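Local coordinates for alkylhalidase CmlS (Streptomyces venezuelae, PDB 3I3L), which acts as a flavin-dependent halogenase in chloramphenicol biosynthesis and carries a covalently attached FAD, at residues A[194-199]-A[301-306]; A[210-215]-A[281-286]; A[220-225]-A[448-453]; A[476-481]-A[561-566]; A[482-487]-A[503-508]. All coordinates share one frame; numbering follows the deposited sequence.

Contact 1: residues A[194-199]-A[301-306]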
# COMPACT_ATOMS: atom_id res chain seq x y z
N LEU A 194 18.45 11.77 11.12
CA LEU A 194 18.20 11.11 12.41
C LEU A 194 18.79 9.71 12.50
O LEU A 194 18.81 9.13 13.58
CB LEU A 194 16.69 11.04 12.62
CG LEU A 194 16.05 12.41 12.80
CD1 LEU A 194 14.53 12.31 12.91
CD2 LEU A 194 16.68 13.06 14.08
N GLY A 195 19.17 9.12 11.36
CA GLY A 195 19.67 7.75 11.37
C GLY A 195 18.65 6.75 11.89
O GLY A 195 19.00 5.83 12.58
N VAL A 196 17.37 6.93 11.56
CA VAL A 196 16.37 6.02 12.05
C VAL A 196 15.86 5.06 10.95
O VAL A 196 14.99 4.25 11.22
CB VAL A 196 15.17 6.81 12.66
CG1 VAL A 196 15.62 7.56 13.90
CG2 VAL A 196 14.58 7.78 11.62
N ARG A 197 16.40 5.16 9.73
CA ARG A 197 16.06 4.21 8.67
C ARG A 197 16.57 2.76 8.94
O ARG A 197 17.73 2.54 9.30
CB ARG A 197 16.52 4.70 7.28
CG ARG A 197 16.07 3.74 6.12
CD ARG A 197 16.19 4.39 4.76
NE ARG A 197 15.38 5.60 4.61
CZ ARG A 197 15.48 6.43 3.59
NH1 ARG A 197 16.37 6.21 2.61
NH2 ARG A 197 14.63 7.49 3.48
N GLN A 198 15.66 1.79 8.81
CA GLN A 198 15.98 0.37 9.09
C GLN A 198 15.80 -0.41 7.80
O GLN A 198 14.68 -0.76 7.43
CB GLN A 198 15.13 -0.22 10.23
CG GLN A 198 15.00 0.79 11.41
CD GLN A 198 13.85 0.44 12.41
OE1 GLN A 198 12.70 0.11 12.01
NE2 GLN A 198 14.15 0.53 13.70
N TYR A 199 16.90 -0.60 7.06
CA TYR A 199 16.87 -1.40 5.86
C TYR A 199 16.44 -2.82 6.18
O TYR A 199 16.71 -3.33 7.25
CB TYR A 199 18.21 -1.34 5.14
CG TYR A 199 18.36 -0.04 4.37
CD1 TYR A 199 17.76 0.13 3.13
CD2 TYR A 199 18.98 1.03 4.96
CE1 TYR A 199 17.88 1.39 2.44
CE2 TYR A 199 19.11 2.24 4.35
CZ TYR A 199 18.60 2.43 3.09
OH TYR A 199 18.75 3.65 2.52
N ASP A 301 11.90 0.37 6.73
CA ASP A 301 11.01 1.34 7.39
C ASP A 301 11.83 2.27 8.24
O ASP A 301 13.03 2.48 7.93
CB ASP A 301 9.85 0.61 8.18
CG ASP A 301 10.37 -0.32 9.24
OD1 ASP A 301 11.59 -0.64 9.24
OD2 ASP A 301 9.55 -0.78 10.06
N THR A 302 11.22 2.83 9.31
CA THR A 302 11.92 3.83 10.17
C THR A 302 11.59 3.44 11.59
O THR A 302 10.53 2.92 11.85
CB THR A 302 11.31 5.26 10.14
OG1 THR A 302 10.61 5.53 8.90
CG2 THR A 302 12.28 6.24 10.42
N GLU A 303 12.48 3.78 12.50
CA GLU A 303 12.18 3.67 13.90
C GLU A 303 11.08 4.68 14.26
O GLU A 303 10.27 4.41 15.14
CB GLU A 303 13.45 3.97 14.71
CG GLU A 303 13.37 3.69 16.15
CD GLU A 303 14.75 3.81 16.89
OE1 GLU A 303 15.78 4.25 16.28
OE2 GLU A 303 14.80 3.41 18.09
N VAL A 304 11.08 5.83 13.57
CA VAL A 304 10.19 6.98 13.89
C VAL A 304 9.51 7.51 12.63
O VAL A 304 10.16 8.04 11.76
CB VAL A 304 10.99 8.13 14.64
CG1 VAL A 304 10.04 9.24 15.20
CG2 VAL A 304 11.81 7.56 15.85
N PHE A 305 8.19 7.38 12.53
CA PHE A 305 7.49 7.90 11.33
C PHE A 305 7.16 9.40 11.55
O PHE A 305 7.03 10.13 10.59
CB PHE A 305 6.21 7.11 11.06
CG PHE A 305 6.45 5.70 10.59
CD1 PHE A 305 6.53 5.42 9.24
CD2 PHE A 305 6.66 4.66 11.48
CE1 PHE A 305 6.73 4.09 8.80
CE2 PHE A 305 6.89 3.37 11.02
CZ PHE A 305 6.93 3.09 9.73
N SER A 306 7.08 9.83 12.78
CA SER A 306 6.87 11.25 13.08
C SER A 306 7.07 11.43 14.61
O SER A 306 6.87 10.51 15.39
CB SER A 306 5.42 11.64 12.71
OG SER A 306 4.49 11.06 13.65
O HOH W 1 13.02 -2.96 8.64
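Gln198 and Asp301 form an antiparallel hydrogen-bonded pair where the short strand 197-200 meets the end of the long strand 287-302, part of a mixed sheet in the FAD-binding domain. Gln198 N points almost straight at Asp301 O (2.9 Å), approaching from above the carbonyl plane, and Asp301 N returns a more bent bond to Gln198 O (3.1 Å). Both side chains leave the same face, with the amide and carboxylate planes 46° apart. The glutamine chain, extended beyond CG, reaches over the peptide that joins Thr302 to Glu303; a long polar residue suits this exposed position. On the other face Arg197 and Thr302 are paired, but their polar ends turn elsewhere, to Ser186 O and Ala317 O respectively. Beyond the strands, Val196 O accepts Glu303 N at 2.9 Å. The Val196 side chain crosses that of Glu303 at about a right angle, CB to CB 3.9 Å, and Val196 CG1 makes an apolar contact with Val304 CG2 at 4.3 Å, just beyond the paired residues. CG of Asp301 lies between the backbone N and the carbonyl carbon (chi1 59°), and OD1 accepts from a water at 2.8 Å that also donates to Gln198 O at 3.0 Å.

Contact 2: residues A[210-215]-A[281-286]; sequences SYFKLK and DILGGA
A type I' turn from Leu283 to Ala286 leads helix 277-283 into strand 287-302, and the residues at its two ends pack on Phe212, near the end of strand 203-213, and on Leu214 just beyond it. The two central residues, Gly284 and Gly285, both have positive phi, a backbone shape that glycine adopts most easily. Leu214 and Ala286 are at the centre, with Leu283 and Phe212 nearly as engaged. With CG of Leu214 anti to the backbone N (chi1 173°), the two methyls extend to the last turn of the helix: CD1 lies 3.7 Å from Leu283 O, and CD2 is equally near Ile282 O. The side chains of Leu214 and Leu283 cross at about a right angle, with CD2 of the former 4.0 Å from CD1 of the latter. Ala286 presses its single methyl into the backbone, CB 3.3 Å from Lys213 O, a gap that suits so small a residue. The same CB lies 4.0 Å from Leu214 CB. Phe212 offers one ring face to Leu283 CD2, which sits 4.2 Å above the plane toward the rim, while Ala286 O comes at the ring edge. Tyr269 and Leu273 of helix 265-273 also touch this buried ring. Lys213 then bonds through its backbone to Glu287, so the contact marks a helix-to-strand connection whose type I' turn delivers the chain to the strand it will pair with.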
# COMPACT_ATOMS: atom_id res chain seq x y z
N SER A 210 13.31 -0.45 -18.98
CA SER A 210 13.29 0.33 -20.21
C SER A 210 11.87 0.33 -20.78
O SER A 210 10.94 -0.19 -20.13
CB SER A 210 14.29 -0.25 -21.22
OG SER A 210 14.53 0.62 -22.35
N TYR A 211 11.69 0.89 -21.99
CA TYR A 211 10.38 0.99 -22.62
C TYR A 211 10.38 0.34 -24.00
O TYR A 211 11.39 0.29 -24.67
CB TYR A 211 9.92 2.45 -22.65
CG TYR A 211 9.76 3.03 -21.24
CD1 TYR A 211 8.54 3.07 -20.62
CD2 TYR A 211 10.86 3.48 -20.53
CE1 TYR A 211 8.42 3.57 -19.33
CE2 TYR A 211 10.74 3.97 -19.27
CZ TYR A 211 9.50 4.02 -18.68
OH TYR A 211 9.34 4.48 -17.38
N PHE A 212 9.22 -0.16 -24.40
CA PHE A 212 9.02 -0.81 -25.67
C PHE A 212 7.80 -0.24 -26.37
O PHE A 212 6.82 0.10 -25.72
CB PHE A 212 8.87 -2.33 -25.52
CG PHE A 212 10.14 -3.03 -25.12
CD1 PHE A 212 10.99 -3.57 -26.08
CD2 PHE A 212 10.49 -3.16 -23.76
CE1 PHE A 212 12.21 -4.24 -25.71
CE2 PHE A 212 11.70 -3.81 -23.39
CZ PHE A 212 12.55 -4.35 -24.37
N LYS A 213 7.86 -0.19 -27.70
CA LYS A 213 6.71 0.11 -28.54
C LYS A 213 6.00 -1.20 -28.82
O LYS A 213 6.55 -2.09 -29.47
CB LYS A 213 7.16 0.79 -29.84
CG LYS A 213 6.05 1.00 -30.90
CD LYS A 213 6.05 2.45 -31.44
CE LYS A 213 7.25 2.76 -32.31
NZ LYS A 213 7.01 2.32 -33.73
N LEU A 214 4.79 -1.32 -28.30
CA LEU A 214 4.04 -2.56 -28.32
C LEU A 214 2.63 -2.19 -27.96
O LEU A 214 2.42 -1.37 -27.08
CB LEU A 214 4.59 -3.54 -27.26
CG LEU A 214 3.79 -4.84 -27.04
CD1 LEU A 214 3.88 -5.78 -28.25
CD2 LEU A 214 4.22 -5.54 -25.77
N LYS A 215 1.66 -2.79 -28.64
CA LYS A 215 0.27 -2.51 -28.37
C LYS A 215 -0.27 -3.61 -27.44
O LYS A 215 0.04 -4.80 -27.64
CB LYS A 215 -0.52 -2.47 -29.69
CG LYS A 215 -2.02 -2.09 -29.56
CD LYS A 215 -2.30 -0.67 -30.12
CE LYS A 215 -2.32 -0.65 -31.66
NZ LYS A 215 -2.61 0.71 -32.22
N ASP A 281 7.66 -13.93 -24.86
CA ASP A 281 6.42 -14.31 -25.49
C ASP A 281 5.59 -13.03 -25.77
O ASP A 281 5.35 -12.71 -26.95
CB ASP A 281 5.67 -15.24 -24.55
CG ASP A 281 4.48 -15.90 -25.17
OD1 ASP A 281 4.03 -15.48 -26.29
OD2 ASP A 281 3.98 -16.86 -24.51
N ILE A 282 5.19 -12.26 -24.73
CA ILE A 282 4.30 -11.10 -25.00
C ILE A 282 4.96 -9.92 -25.71
O ILE A 282 4.31 -9.15 -26.40
CB ILE A 282 3.42 -10.65 -23.79
CG1 ILE A 282 3.72 -9.22 -23.37
CG2 ILE A 282 3.37 -11.64 -22.64
CD1 ILE A 282 5.12 -9.01 -22.89
N LEU A 283 6.28 -9.81 -25.54
CA LEU A 283 7.04 -8.76 -26.16
C LEU A 283 7.12 -9.00 -27.69
O LEU A 283 6.64 -8.21 -28.49
CB LEU A 283 8.42 -8.73 -25.52
CG LEU A 283 8.92 -7.41 -24.93
CD1 LEU A 283 7.83 -6.52 -24.48
CD2 LEU A 283 9.89 -7.64 -23.79
N GLY A 284 7.75 -10.11 -28.08
CA GLY A 284 7.75 -10.54 -29.48
C GLY A 284 8.22 -9.51 -30.49
O GLY A 284 7.44 -8.97 -31.31
N GLY A 285 9.52 -9.23 -30.45
CA GLY A 285 10.16 -8.42 -31.49
C GLY A 285 9.87 -6.92 -31.42
O GLY A 285 10.46 -6.15 -32.20
N ALA A 286 8.97 -6.53 -30.49
CA ALA A 286 8.68 -5.12 -30.21
C ALA A 286 9.98 -4.35 -30.14
O ALA A 286 11.01 -4.93 -29.83
CB ALA A 286 7.92 -5.00 -28.90

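Contact 3: residues A[220-225]-A[448-453]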
# COMPACT_ATOMS: atom_id res chain seq x y z
N GLY A 220 -9.83 -8.23 -24.15
CA GLY A 220 -10.89 -8.55 -23.22
C GLY A 220 -10.66 -7.88 -21.91
O GLY A 220 -10.07 -6.79 -21.85
N ASP A 221 -11.08 -8.55 -20.83
CA ASP A 221 -10.87 -8.03 -19.49
C ASP A 221 -9.37 -7.78 -19.15
O ASP A 221 -9.05 -6.99 -18.26
CB ASP A 221 -11.54 -8.97 -18.48
CG ASP A 221 -13.11 -8.88 -18.50
OD1 ASP A 221 -13.66 -7.88 -18.98
OD2 ASP A 221 -13.79 -9.82 -18.02
N LEU A 222 -8.47 -8.46 -19.86
CA LEU A 222 -7.00 -8.33 -19.63
C LEU A 222 -6.38 -6.97 -20.02
O LEU A 222 -5.25 -6.63 -19.61
CB LEU A 222 -6.24 -9.50 -20.30
CG LEU A 222 -6.33 -10.85 -19.55
CD1 LEU A 222 -5.76 -11.96 -20.37
CD2 LEU A 222 -5.59 -10.79 -18.23
N LYS A 223 -7.11 -6.16 -20.79
CA LYS A 223 -6.54 -4.96 -21.37
C LYS A 223 -6.17 -3.91 -20.28
O LYS A 223 -7.00 -3.57 -19.41
CB LYS A 223 -7.50 -4.34 -22.37
CG LYS A 223 -6.83 -3.29 -23.29
CD LYS A 223 -6.32 -2.05 -22.53
CE LYS A 223 -5.61 -1.00 -23.43
NZ LYS A 223 -6.43 -0.76 -24.71
N GLY A 224 -4.94 -3.40 -20.35
CA GLY A 224 -4.48 -2.50 -19.35
C GLY A 224 -3.99 -3.10 -18.04
O GLY A 224 -3.64 -2.34 -17.10
N THR A 225 -3.94 -4.43 -17.93
CA THR A 225 -3.56 -5.05 -16.67
C THR A 225 -2.07 -4.92 -16.48
O THR A 225 -1.34 -4.92 -17.45
CB THR A 225 -3.97 -6.57 -16.64
OG1 THR A 225 -3.86 -7.08 -15.32
CG2 THR A 225 -3.10 -7.41 -17.58
N ASP A 448 -6.80 -14.32 -24.23
CA ASP A 448 -7.86 -13.33 -24.31
C ASP A 448 -9.22 -14.00 -24.12
O ASP A 448 -10.26 -13.34 -24.08
CB ASP A 448 -7.76 -12.57 -25.62
CG ASP A 448 -8.06 -11.09 -25.45
OD1 ASP A 448 -8.61 -10.72 -24.39
OD2 ASP A 448 -7.78 -10.30 -26.40
N ASP A 449 -9.20 -15.31 -23.97
CA ASP A 449 -10.38 -16.05 -23.50
C ASP A 449 -10.82 -15.60 -22.12
O ASP A 449 -12.00 -15.77 -21.75
CB ASP A 449 -10.07 -17.55 -23.48
CG ASP A 449 -10.29 -18.22 -24.84
OD1 ASP A 449 -10.72 -17.51 -25.76
OD2 ASP A 449 -10.03 -19.44 -24.98
N PHE A 450 -9.89 -15.04 -21.36
CA PHE A 450 -10.13 -14.68 -19.96
C PHE A 450 -11.17 -13.59 -19.81
O PHE A 450 -11.07 -12.53 -20.45
CB PHE A 450 -8.84 -14.18 -19.29
CG PHE A 450 -9.05 -13.63 -17.92
CD1 PHE A 450 -9.11 -14.47 -16.83
CD2 PHE A 450 -9.22 -12.29 -17.73
CE1 PHE A 450 -9.31 -13.98 -15.61
CE2 PHE A 450 -9.44 -11.77 -16.50
CZ PHE A 450 -9.47 -12.60 -15.42
N SER A 451 -12.15 -13.84 -18.94
CA SER A 451 -13.06 -12.80 -18.47
C SER A 451 -13.08 -12.81 -16.95
O SER A 451 -12.93 -13.85 -16.35
CB SER A 451 -14.48 -13.02 -19.03
OG SER A 451 -14.90 -14.35 -18.73
N GLU A 452 -13.29 -11.67 -16.33
CA GLU A 452 -13.30 -11.61 -14.86
C GLU A 452 -14.45 -12.40 -14.26
O GLU A 452 -14.38 -12.83 -13.11
CB GLU A 452 -13.27 -10.16 -14.36
CG GLU A 452 -11.91 -9.50 -14.63
CD GLU A 452 -11.75 -8.16 -13.95
OE1 GLU A 452 -12.51 -7.89 -12.99
OE2 GLU A 452 -10.85 -7.38 -14.36
N ALA A 453 -15.50 -12.60 -15.05
CA ALA A 453 -16.62 -13.40 -14.58
C ALA A 453 -16.26 -14.88 -14.37
O ALA A 453 -16.88 -15.56 -13.53
CB ALA A 453 -17.81 -13.24 -15.54
O HOH W 2 -8.43 -7.68 -15.67
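Asp221 joins two loops by accepting the backbone N-H of Glu452 on OD2 at 2.6 Å. It sits in a type I turn, Gly220 to Lys223, which overlaps a type II turn from Leu222 to Thr225; the other loop enters a 3-10 segment at Glu452. The amide arrives on the anti side of the carboxylate oxygen, 16° out of the carboxylate plane. With Asp221 replaced by an alanine, the Glu452 amide would probably lose this acceptor and the start of the 3-10 segment would be freer to shift. The Glu452 carboxylate stays apart: its OE1 bonds to Ser108 OG, and a water donates to both Glu452 OE2 and Asp221 O. Next to the aspartate, Leu222 and Phe450 supply the apolar part, their side chains crossing at about a right angle. Leu222 CG lies 3.7 Å from Phe450 CD2, and Leu222 CD1 lies 3.9 Å from Phe450 CB. With CG anti to the backbone N (chi1 172°), the Phe450 ring lies against the turn, where CE2 also comes 4.0 Å from Asp221 CB; the ring stacks with that of His441. The loop following strand 203-213 is thus tied to the one preceding helix 456-471. Gly220 suits its place because a CB would run into the Asp448 carboxylate, whose OD2 accepts Glu219 N while its OD1 takes Gly220 N at 2.8 Å with the syn lone pair.

Contact 4: residues A[476-481]-A[561-566]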
# COMPACT_ATOMS: atom_id res chain seq x y z
N PHE A 476 -18.28 -18.70 21.36
CA PHE A 476 -17.18 -17.72 21.25
C PHE A 476 -16.54 -17.50 22.60
O PHE A 476 -17.24 -17.43 23.60
CB PHE A 476 -17.67 -16.33 20.75
CG PHE A 476 -17.82 -16.20 19.25
CD1 PHE A 476 -16.73 -16.33 18.42
CD2 PHE A 476 -19.06 -15.91 18.68
CE1 PHE A 476 -16.84 -16.18 17.05
CE2 PHE A 476 -19.21 -15.78 17.31
CZ PHE A 476 -18.08 -15.90 16.48
N LYS A 477 -15.22 -17.31 22.62
CA LYS A 477 -14.49 -16.79 23.81
C LYS A 477 -13.86 -15.41 23.56
O LYS A 477 -13.38 -15.09 22.43
CB LYS A 477 -13.37 -17.74 24.17
CG LYS A 477 -13.83 -19.16 24.51
CD LYS A 477 -12.57 -19.96 25.02
CE LYS A 477 -12.93 -21.35 25.49
NZ LYS A 477 -11.72 -22.24 25.40
N TRP A 478 -13.86 -14.58 24.57
CA TRP A 478 -13.24 -13.26 24.47
C TRP A 478 -11.85 -13.34 25.11
O TRP A 478 -11.64 -14.14 26.03
CB TRP A 478 -14.10 -12.24 25.20
CG TRP A 478 -13.67 -10.82 25.17
CD1 TRP A 478 -13.06 -10.14 26.18
CD2 TRP A 478 -13.84 -9.88 24.09
NE1 TRP A 478 -12.84 -8.84 25.79
CE2 TRP A 478 -13.32 -8.66 24.53
CE3 TRP A 478 -14.41 -9.95 22.83
CZ2 TRP A 478 -13.32 -7.51 23.72
CZ3 TRP A 478 -14.43 -8.83 22.03
CH2 TRP A 478 -13.90 -7.61 22.48
N THR A 479 -10.93 -12.53 24.61
CA THR A 479 -9.54 -12.53 25.10
C THR A 479 -9.43 -11.48 26.20
O THR A 479 -9.60 -10.27 25.95
CB THR A 479 -8.51 -12.25 23.97
OG1 THR A 479 -8.69 -13.17 22.88
CG2 THR A 479 -7.06 -12.39 24.50
N GLY A 480 -9.17 -11.95 27.42
CA GLY A 480 -9.27 -11.12 28.63
C GLY A 480 -10.65 -11.29 29.26
O GLY A 480 -11.50 -12.05 28.75
N GLY A 481 -10.91 -10.60 30.35
CA GLY A 481 -12.22 -10.72 31.02
C GLY A 481 -13.04 -9.45 30.90
O GLY A 481 -14.18 -9.35 31.39
N ALA A 561 -8.29 -9.87 14.78
CA ALA A 561 -7.65 -9.10 15.84
C ALA A 561 -7.26 -9.96 17.03
O ALA A 561 -6.59 -9.47 17.93
CB ALA A 561 -8.54 -7.99 16.29
N GLY A 562 -7.68 -11.23 17.04
CA GLY A 562 -7.42 -12.12 18.17
C GLY A 562 -8.26 -11.83 19.41
O GLY A 562 -8.03 -12.40 20.46
N LEU A 563 -9.25 -10.95 19.28
CA LEU A 563 -10.21 -10.70 20.33
C LEU A 563 -11.33 -11.76 20.47
O LEU A 563 -11.78 -11.99 21.57
CB LEU A 563 -10.82 -9.29 20.21
CG LEU A 563 -9.88 -8.13 20.54
CD1 LEU A 563 -10.28 -6.85 19.85
CD2 LEU A 563 -9.77 -7.93 22.06
N LEU A 564 -11.78 -12.37 19.37
CA LEU A 564 -12.68 -13.53 19.42
C LEU A 564 -12.04 -14.82 18.93
O LEU A 564 -11.33 -14.85 17.89
CB LEU A 564 -13.96 -13.30 18.58
CG LEU A 564 -15.06 -12.34 18.99
CD1 LEU A 564 -16.03 -12.14 17.88
CD2 LEU A 564 -15.74 -12.88 20.24
N THR A 565 -12.32 -15.90 19.66
CA THR A 565 -11.97 -17.23 19.21
C THR A 565 -13.26 -18.07 19.09
O THR A 565 -14.06 -18.10 20.01
CB THR A 565 -11.11 -17.91 20.24
OG1 THR A 565 -10.15 -16.98 20.74
CG2 THR A 565 -10.41 -19.13 19.62
N GLY A 566 -13.40 -18.79 18.00
CA GLY A 566 -14.59 -19.53 17.74
C GLY A 566 -14.42 -21.01 17.85
O GLY A 566 -13.38 -21.56 17.51
O HOH W 3 -10.72 -15.36 22.62
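Trp478 CG is anti to the backbone N (chi1 -178°), which lays the indole alongside Leu563, and Phe476 CG is anti to the carbonyl carbon (chi1 -83°), which sets the phenyl ring beside Leu564. Leu563 and the tryptophan point the same way, with Leu563 CD2 over one indole face near its rim, 3.9 Å from Trp478 CZ2. Leu564 serves both rings: its CD2 comes at the indole edge, 4.1 Å from Trp478 CE3, and its CD1 lies over one phenyl face. Across from Phe476 stands Gly566, whose bare CA leaves space for the ring, 3.9 Å from Phe476 CD1. Strands 473-478 and 564-568 are antiparallel, and the hydrogen-bonded pair Lys477 and Thr565 locks them, Lys477 N to Thr565 O at 3.0 Å and Thr565 N to Lys477 O at 3.1 Å. Thr479 extends the pairing: its N bonds to Leu563 O, and its OG1 donates at 2.6 Å to O of Gly562, the positive-phi glycine of the Schellman motif that ends helix 551-560. A water donates to Thr479 OG1 and Lys477 O. Reducing Trp478 to an alanine would probably open a gap beside Leu563 and leave Lys482 O without the indole NE1 that bonds to it. The strands therefore divide their chemistry: Phe476, Trp478 and Leu564 meet Leu528 of helix 519-531 in the C-terminal domain, while Lys477 and Thr565 give the other face a polar character.

Contact 5: residues A[482-487]-A[503-508]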
# COMPACT_ATOMS: atom_id res chain seq x y z
N LYS A 482 -12.46 -8.45 30.25
CA LYS A 482 -13.13 -7.19 30.09
C LYS A 482 -13.26 -6.80 28.62
O LYS A 482 -12.37 -7.07 27.81
CB LYS A 482 -12.37 -6.16 30.88
CG LYS A 482 -10.87 -6.48 30.93
CD LYS A 482 -10.16 -5.67 32.05
CE LYS A 482 -8.75 -6.22 32.39
NZ LYS A 482 -8.11 -5.28 33.41
N ALA A 483 -14.41 -6.23 28.28
CA ALA A 483 -14.62 -5.58 26.99
C ALA A 483 -14.73 -4.08 27.24
O ALA A 483 -15.65 -3.63 27.97
CB ALA A 483 -15.90 -6.12 26.27
N VAL A 484 -13.80 -3.33 26.66
CA VAL A 484 -13.79 -1.87 26.83
C VAL A 484 -13.73 -1.03 25.55
O VAL A 484 -13.30 -1.48 24.49
CB VAL A 484 -12.64 -1.40 27.75
CG1 VAL A 484 -12.79 -2.02 29.14
CG2 VAL A 484 -11.29 -1.73 27.11
N LEU A 485 -14.17 0.22 25.70
CA LEU A 485 -14.00 1.22 24.66
C LEU A 485 -12.66 1.95 24.84
O LEU A 485 -12.30 2.37 25.95
CB LEU A 485 -15.18 2.19 24.68
CG LEU A 485 -16.49 1.53 24.25
CD1 LEU A 485 -17.59 2.56 24.17
CD2 LEU A 485 -16.31 0.80 22.91
N LYS A 486 -11.93 2.10 23.75
CA LYS A 486 -10.65 2.77 23.75
C LYS A 486 -10.66 3.87 22.66
O LYS A 486 -11.34 3.73 21.62
CB LYS A 486 -9.52 1.77 23.47
CG LYS A 486 -8.16 2.42 23.39
CD LYS A 486 -7.25 1.78 22.33
CE LYS A 486 -6.47 0.60 22.91
NZ LYS A 486 -5.37 0.22 21.93
N GLN A 487 -9.88 4.92 22.91
CA GLN A 487 -9.80 6.07 22.00
C GLN A 487 -8.97 5.78 20.76
O GLN A 487 -7.96 5.10 20.80
CB GLN A 487 -9.27 7.31 22.74
CG GLN A 487 -10.03 8.64 22.41
CD GLN A 487 -11.49 8.68 22.91
OE1 GLN A 487 -12.44 8.93 22.12
NE2 GLN A 487 -11.67 8.42 24.20
N VAL A 503 -13.16 2.70 19.84
CA VAL A 503 -13.19 1.34 19.33
C VAL A 503 -13.18 0.24 20.42
O VAL A 503 -12.77 0.47 21.56
CB VAL A 503 -12.05 1.09 18.31
CG1 VAL A 503 -12.15 2.08 17.17
CG2 VAL A 503 -10.69 1.13 18.96
N LEU A 504 -13.60 -0.96 20.02
CA LEU A 504 -13.58 -2.10 20.91
C LEU A 504 -12.16 -2.57 21.22
O LEU A 504 -11.33 -2.73 20.32
CB LEU A 504 -14.43 -3.24 20.33
CG LEU A 504 -15.83 -3.34 20.89
CD1 LEU A 504 -16.73 -4.05 19.91
CD2 LEU A 504 -15.78 -4.04 22.22
N ALA A 505 -11.92 -2.80 22.50
CA ALA A 505 -10.66 -3.37 22.98
C ALA A 505 -10.88 -4.28 24.20
O ALA A 505 -11.95 -4.26 24.81
CB ALA A 505 -9.71 -2.22 23.36
N ASN A 506 -9.87 -5.04 24.57
CA ASN A 506 -9.86 -5.66 25.89
C ASN A 506 -9.08 -4.81 26.93
O ASN A 506 -8.56 -3.73 26.62
CB ASN A 506 -9.34 -7.10 25.81
CG ASN A 506 -7.88 -7.17 25.41
OD1 ASN A 506 -7.35 -8.25 25.16
ND2 ASN A 506 -7.25 -6.03 25.33
N GLY A 507 -8.98 -5.28 28.17
CA GLY A 507 -8.27 -4.50 29.18
C GLY A 507 -6.79 -4.32 28.85
O GLY A 507 -6.13 -3.39 29.31
N GLU A 508 -6.28 -5.24 28.04
CA GLU A 508 -4.87 -5.34 27.76
C GLU A 508 -4.62 -4.74 26.37
O GLU A 508 -3.78 -5.20 25.58
CB GLU A 508 -4.45 -6.81 27.87
CG GLU A 508 -4.66 -7.40 29.29
CD GLU A 508 -6.13 -7.78 29.63
OE1 GLU A 508 -6.91 -8.07 28.69
OE2 GLU A 508 -6.52 -7.79 30.84
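Val484 and Ala505 grip each other through two backbone bonds, Val484 N to Ala505 O and Ala505 N to Val484 O, both 2.8 Å. Lys486 and Val503 repeat the pattern, Lys486 N to Val503 O at 2.9 Å and Val503 N to Lys486 O at 2.7 Å. On the face these four residues share, the Ala505 methyl is flanked by Val484 CG2 at 4.1 Å and by Lys486 CB at 4.0 Å; its small size lets both neighbours approach. At the end of the pairing the Lys482 chain, extended beyond CG, lies over Gly507, its CD 3.6 Å from Gly507 CA. Glycine suits this place, since a CB would clash with Lys482 CE as the chain now lies. Further along, Lys482 NZ and Glu508 OE2 make a long salt bridge of 3.9 Å, their side chains crossing at about a right angle. These contacts belong to a beta hairpin, strands 483-491 and 498-506, whose short segments meet at 129°, a strong twist for antiparallel neighbours. Leu485 and Leu504 occupy the other face, where both touch Met517; Leu504 and the compact Ala483 also touch Phe525 of helix 519-531. That helix holds the backbone too, Gln526 OE1 accepting Ala483 N and Arg522 NH2 donating to Ala483 O. In Lys486, CG is anti to the backbone N (chi1 178°), and the chain, bent further out, takes NZ to Gly509 O and to a salt bridge with Asp511.

How the contacts relate
Contacts 1 and 2 both reach one sheet of the FAD-binding domain, in which strands 203-213 and 287-302 are neighbours; their centres are about 39 Å apart, and contact 2 is nested in the chain loop that contact 1 closes. Contact 1 comes nearest the cofactor: the Arg197 side chain is about 9 Å from FAD, about 6 Å from that of Asp315 and about 10 Å from that of Asp297, the covalent attachment point. Contact 3 lies about 19 Å from contact 2, centre to centre. Contacts 4 and 5 belong to the C-terminal domain, centres about 12 Å apart, and touch: Trp478 CZ2 lies 3.7 Å from Ala505 O. Contact 5 is about 55 Å from contact 2 between centres.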